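Local coordinates for protein cytosol aminopeptidase (Staphylococcus aureus subsp. aureus, PDB 3KZW) that probably removes amino-terminal residues from peptides as a metal-dependent cytosol (leucyl) aminopeptidase, at residues 136-139 / 140-144; 503-506 / 507-511. All blocks are in the same frame, centred on the assembly; numbering follows the deposited sequence.

Interaction 1: residues 136-139 / 140-144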
loop_
_atom_site.group_PDB
_atom_site.type_symbol
_atom_site.label_atom_id
_atom_site.label_comp_id
_atom_site.label_asym_id
_atom_site.label_seq_id
_atom_site.Cartn_x
_atom_site.Cartn_y
_atom_site.Cartn_z
ATOM N N SER A 136 39.903 -25.467 -34.947
ATOM C CA SER A 136 39.599 -26.039 -33.638
ATOM C C SER A 136 38.178 -25.709 -33.183
ATOM O O SER A 136 37.680 -26.289 -32.217
ATOM C CB SER A 136 40.617 -25.566 -32.592
ATOM O OG SER A 136 40.517 -24.172 -32.357
ATOM N N PHE A 137 37.536 -24.773 -33.881
ATOM C CA PHE A 137 36.170 -24.354 -33.566
ATOM C C PHE A 137 35.127 -25.045 -34.443
ATOM O O PHE A 137 33.950 -25.113 -34.081
ATOM C CB PHE A 137 36.036 -22.835 -33.701
ATOM C CG PHE A 137 36.709 -22.067 -32.598
ATOM C CD1 PHE A 137 38.068 -21.780 -32.660
ATOM C CD2 PHE A 137 35.981 -21.625 -31.501
ATOM C CE1 PHE A 137 38.692 -21.075 -31.646
ATOM C CE2 PHE A 137 36.600 -20.915 -30.480
ATOM C CZ PHE A 137 37.959 -20.638 -30.555
ATOM N N ILE A 138 35.572 -25.555 -35.590
ATOM C CA ILE A 138 34.698 -26.194 -36.568
ATOM C C ILE A 138 34.758 -27.707 -36.422
ATOM O O ILE A 138 35.837 -28.303 -36.439
ATOM C CB ILE A 138 35.087 -25.794 -38.010
ATOM C CG1 ILE A 138 35.100 -24.268 -38.153
ATOM C CG2 ILE A 138 34.142 -26.438 -39.032
ATOM C CD1 ILE A 138 36.032 -23.754 -39.238
ATOM N N SER A 139 33.590 -28.322 -36.274
ATOM C CA SER A 139 33.516 -29.765 -36.123
ATOM C C SER A 139 32.803 -30.403 -37.300
ATOM O O SER A 139 32.211 -29.718 -38.138
ATOM C CB SER A 139 32.816 -30.141 -34.813
ATOM O OG SER A 139 31.423 -29.900 -34.892
ATOM N N LYS A 140 32.878 -31.728 -37.345
ATOM C CA LYS A 140 32.142 -32.546 -38.297
ATOM C C LYS A 140 30.624 -32.402 -38.112
ATOM O O LYS A 140 29.855 -32.669 -39.035
ATOM C CB LYS A 140 32.564 -34.014 -38.132
ATOM C CG LYS A 140 32.576 -34.497 -36.672
ATOM C CD LYS A 140 33.134 -35.908 -36.494
ATOM C CE LYS A 140 34.641 -35.910 -36.298
ATOM N NZ LYS A 140 35.105 -37.144 -35.608
ATOM N N TYR A 141 30.211 -31.958 -36.923
ATOM C CA TYR A 141 28.797 -31.937 -36.525
ATOM C C TYR A 141 28.020 -30.700 -36.962
ATOM O O TYR A 141 26.825 -30.783 -37.251
ATOM C CB TYR A 141 28.662 -32.130 -35.009
ATOM C CG TYR A 141 29.168 -33.472 -34.539
ATOM C CD1 TYR A 141 28.455 -34.642 -34.815
ATOM C CD2 TYR A 141 30.364 -33.579 -33.836
ATOM C CE1 TYR A 141 28.918 -35.884 -34.398
ATOM C CE2 TYR A 141 30.837 -34.819 -33.412
ATOM C CZ TYR A 141 30.108 -35.965 -33.698
ATOM O OH TYR A 141 30.568 -37.192 -33.283
ATOM N N ASP A 142 28.693 -29.559 -37.007
ATOM C CA ASP A 142 28.024 -28.306 -37.340
ATOM C C ASP A 142 28.384 -27.793 -38.726
ATOM O O ASP A 142 29.470 -28.067 -39.243
ATOM C CB ASP A 142 28.300 -27.236 -36.279
ATOM C CG ASP A 142 29.671 -27.378 -35.652
ATOM O OD1 ASP A 142 30.685 -27.286 -36.381
ATOM O OD2 ASP A 142 29.730 -27.589 -34.420
ATOM N N GLN A 143 27.444 -27.064 -39.322
ATOM C CA GLN A 143 27.666 -26.408 -40.598
ATOM C C GLN A 143 28.546 -25.184 -40.372
ATOM O O GLN A 143 28.490 -24.546 -39.315
ATOM C CB GLN A 143 26.336 -26.013 -41.246
ATOM C CG GLN A 143 26.438 -25.728 -42.738
ATOM C CD GLN A 143 25.087 -25.686 -43.437
ATOM O OE1 GLN A 143 24.848 -26.433 -44.390
ATOM N NE2 GLN A 143 24.197 -24.811 -42.970
ATOM N N LEU A 144 29.366 -24.880 -41.375
ATOM C CA LEU A 144 30.336 -23.793 -41.316
ATOM C C LEU A 144 29.686 -22.433 -41.062
ATOM O O LEU A 144 30.247 -21.597 -40.353
ATOM C CB LEU A 144 31.136 -23.762 -42.621
ATOM C CG LEU A 144 32.373 -22.874 -42.752
ATOM C CD1 LEU A 144 33.507 -23.371 -41.871
ATOM C CD2 LEU A 144 32.805 -22.830 -44.208
#
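Ser139 has chi1 73°, which places OG between its own backbone N and carbonyl carbon, where it can meet the backbone of Tyr141. Tyr141 N, two residues on, donates to Ser139 OG at 3.1 Å. This closes an ST turn in the loop that joins strand 129-133 to helix 144-157. Asp142 then bonds back to Ser139. Ser139 N to Asp142 OD1 is 3.1 Å, nearly straight at 160°. That donor comes in on the syn side, 17° out of the carboxylate plane. The hydroxyl makes a weak bond to the other carboxylate oxygen, with Ser139 OG to Asp142 OD2 at 2.9 Å. Asp142 thus grips the backbone N-H of Ser139 and, more weakly, its hydroxyl. OD2 also forms a salt bridge with Arg106, which would help to fix the carboxylate and probably favours its charged form. Ser139 OG lies near the plane of the Tyr141 ring, at its edge, while Lys140 CG sits over the rim of one face. The Tyr141 hydroxyl is hydrogen-bonded to Lys104. Leu144, first residue of the helix, meets Ile138 of the loop methyl to methyl, Ile138 CD1 to Leu144 CD1 at 3.7 Å.

Interaction 2: residues 503-506 / 507-511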
loop_
_atom_site.group_PDB
_atom_site.type_symbol
_atom_site.label_atom_id
_atom_site.label_comp_id
_atom_site.label_asym_id
_atom_site.label_seq_id
_atom_site.Cartn_x
_atom_site.Cartn_y
_atom_site.Cartn_z
ATOM N N PHE A 503 16.467 -7.239 -28.740
ATOM C CA PHE A 503 15.627 -8.427 -28.869
ATOM C C PHE A 503 14.755 -8.400 -30.121
ATOM O O PHE A 503 14.239 -7.347 -30.504
ATOM C CB PHE A 503 14.755 -8.593 -27.620
ATOM C CG PHE A 503 14.372 -10.015 -27.333
ATOM C CD1 PHE A 503 15.276 -10.884 -26.726
ATOM C CD2 PHE A 503 13.108 -10.487 -27.668
ATOM C CE1 PHE A 503 14.924 -12.204 -26.461
ATOM C CE2 PHE A 503 12.747 -11.808 -27.406
ATOM C CZ PHE A 503 13.656 -12.666 -26.800
ATOM N N MET A 504 14.609 -9.571 -30.743
ATOM C CA MET A 504 13.821 -9.772 -31.970
ATOM C C MET A 504 14.597 -9.542 -33.267
ATOM O O MET A 504 14.270 -10.143 -34.290
ATOM C CB MET A 504 12.515 -8.956 -31.978
ATOM C CG MET A 504 11.472 -9.381 -30.945
ATOM S SD MET A 504 11.063 -11.135 -30.949
ATOM C CE MET A 504 10.420 -11.349 -32.615
ATOM N N ILE A 505 15.609 -8.674 -33.228
ATOM C CA ILE A 505 16.420 -8.376 -34.418
ATOM C C ILE A 505 17.006 -9.644 -35.063
ATOM O O ILE A 505 16.845 -9.831 -36.269
ATOM C CB ILE A 505 17.519 -7.304 -34.149
ATOM C CG1 ILE A 505 16.880 -5.984 -33.701
ATOM C CG2 ILE A 505 18.385 -7.085 -35.396
ATOM C CD1 ILE A 505 17.863 -4.961 -33.160
ATOM N N PRO A 506 17.659 -10.526 -34.269
ATOM C CA PRO A 506 18.151 -11.779 -34.859
ATOM C C PRO A 506 17.045 -12.629 -35.495
ATOM O O PRO A 506 17.248 -13.177 -36.579
ATOM C CB PRO A 506 18.756 -12.518 -33.660
ATOM C CG PRO A 506 19.117 -11.451 -32.706
ATOM C CD PRO A 506 18.053 -10.410 -32.852
ATOM N N THR A 507 15.895 -12.721 -34.828
ATOM C CA THR A 507 14.767 -13.521 -35.302
ATOM C C THR A 507 14.183 -12.998 -36.618
ATOM O O THR A 507 14.015 -13.760 -37.572
ATOM C CB THR A 507 13.658 -13.635 -34.222
ATOM O OG1 THR A 507 14.178 -14.315 -33.075
ATOM C CG2 THR A 507 12.445 -14.404 -34.749
ATOM N N ILE A 508 13.889 -11.701 -36.665
ATOM C CA ILE A 508 13.251 -11.094 -37.835
ATOM C C ILE A 508 14.182 -11.068 -39.048
ATOM O O ILE A 508 13.748 -11.344 -40.168
ATOM C CB ILE A 508 12.690 -9.675 -37.522
ATOM C CG1 ILE A 508 11.707 -9.723 -36.342
ATOM C CG2 ILE A 508 12.029 -9.048 -38.759
ATOM C CD1 ILE A 508 10.484 -10.631 -36.543
ATOM N N VAL A 509 15.455 -10.754 -38.818
ATOM C CA VAL A 509 16.461 -10.774 -39.881
ATOM C C VAL A 509 16.547 -12.164 -40.519
ATOM O O VAL A 509 16.549 -12.293 -41.751
ATOM C CB VAL A 509 17.855 -10.300 -39.373
ATOM C CG1 VAL A 509 18.964 -10.641 -40.371
ATOM C CG2 VAL A 509 17.836 -8.805 -39.102
ATOM N N GLN A 510 16.596 -13.191 -39.677
ATOM C CA GLN A 510 16.620 -14.574 -40.141
ATOM C C GLN A 510 15.372 -14.914 -40.961
ATOM O O GLN A 510 15.465 -15.597 -41.982
ATOM C CB GLN A 510 16.775 -15.531 -38.952
ATOM C CG GLN A 510 16.957 -17.002 -39.321
ATOM C CD GLN A 510 18.153 -17.246 -40.220
ATOM O OE1 GLN A 510 18.028 -17.876 -41.270
ATOM N NE2 GLN A 510 19.321 -16.741 -39.816
ATOM N N TRP A 511 14.219 -14.424 -40.508
ATOM C CA TRP A 511 12.954 -14.607 -41.215
ATOM C C TRP A 511 12.947 -13.878 -42.557
ATOM O O TRP A 511 12.453 -14.410 -43.556
ATOM C CB TRP A 511 11.779 -14.142 -40.350
ATOM C CG TRP A 511 10.449 -14.293 -41.029
ATOM C CD1 TRP A 511 9.712 -15.436 -41.143
ATOM C CD2 TRP A 511 9.707 -13.267 -41.698
ATOM N NE1 TRP A 511 8.553 -15.184 -41.837
ATOM C CE2 TRP A 511 8.525 -13.862 -42.192
ATOM C CE3 TRP A 511 9.924 -11.901 -41.928
ATOM C CZ2 TRP A 511 7.559 -13.138 -42.904
ATOM C CZ3 TRP A 511 8.964 -11.180 -42.638
ATOM C CH2 TRP A 511 7.796 -11.804 -43.117
#
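Met504 O accepts the shortest hydrogen bond of this turn, from Ile508 N at 2.9 Å and almost straight at 171°. Met504 is the N-cap residue, so this bond closes the first turn of helix 505-512. Two more bonds follow in the same i to i+4 pattern. Val509 N reaches Ile505 O at 3.0 Å, and Gln510 N reaches Pro506 O at 3.2 Å. The three acceptors are met differently. Ile508 N lies nearly in line with the C=O of Met504, while the donors to Ile505 O and Pro506 O are tilted from the carbonyl plane, the second more than the first. Pro506 has no N-H to give, but it lies in the first turn, where the helix needs none from it.

The side chains pair along two lines. The Met504 chain bends at chi2 (-52°) and chi3 (-61°). This turns its end methyl toward the next turn, with Met504 CE 4.0 Å from Ile508 CD1. On another side of the helix, the branch methyls meet, Ile505 CG2 to Val509 CG2 at 4.1 Å. The first pair rests on Phe390 of strand 386-391, the second on helix 308-322, and Thr507 on helix 414-426. Glu429 takes Thr507 OG1 with OE1 and Met504 N with OE2, and its negative charge would suit the partial positive charge expected at a helix start. This is the first turn of an alpha-helix, its N-terminal end held by Glu429, buried as in the layered alpha/beta fold of the catalytic domain of this family.

Followed from the N terminus, the chain meets interaction 1 first, in the N-terminal domain. It closes the loop between strand 129-133, in the six-stranded sheet, and helix 144-157. Helix 188-208 and the larger mixed sheet follow. Interaction 2 lies near the C terminus, where it begins helix 505-512 beside strand 386-391. The two contacts are in series and neither nest nor cross. The centres of interactions 1 and 2 are about 24 Å apart. Interactions 1 and 2 do not touch, with nearest atoms about 9 Å apart. Interaction 1 lies at the surface, while interaction 2 is buried near the centre of the chain. Interaction 1 leads into helix 144-157; interaction 2 is the first turn of helix 505-512.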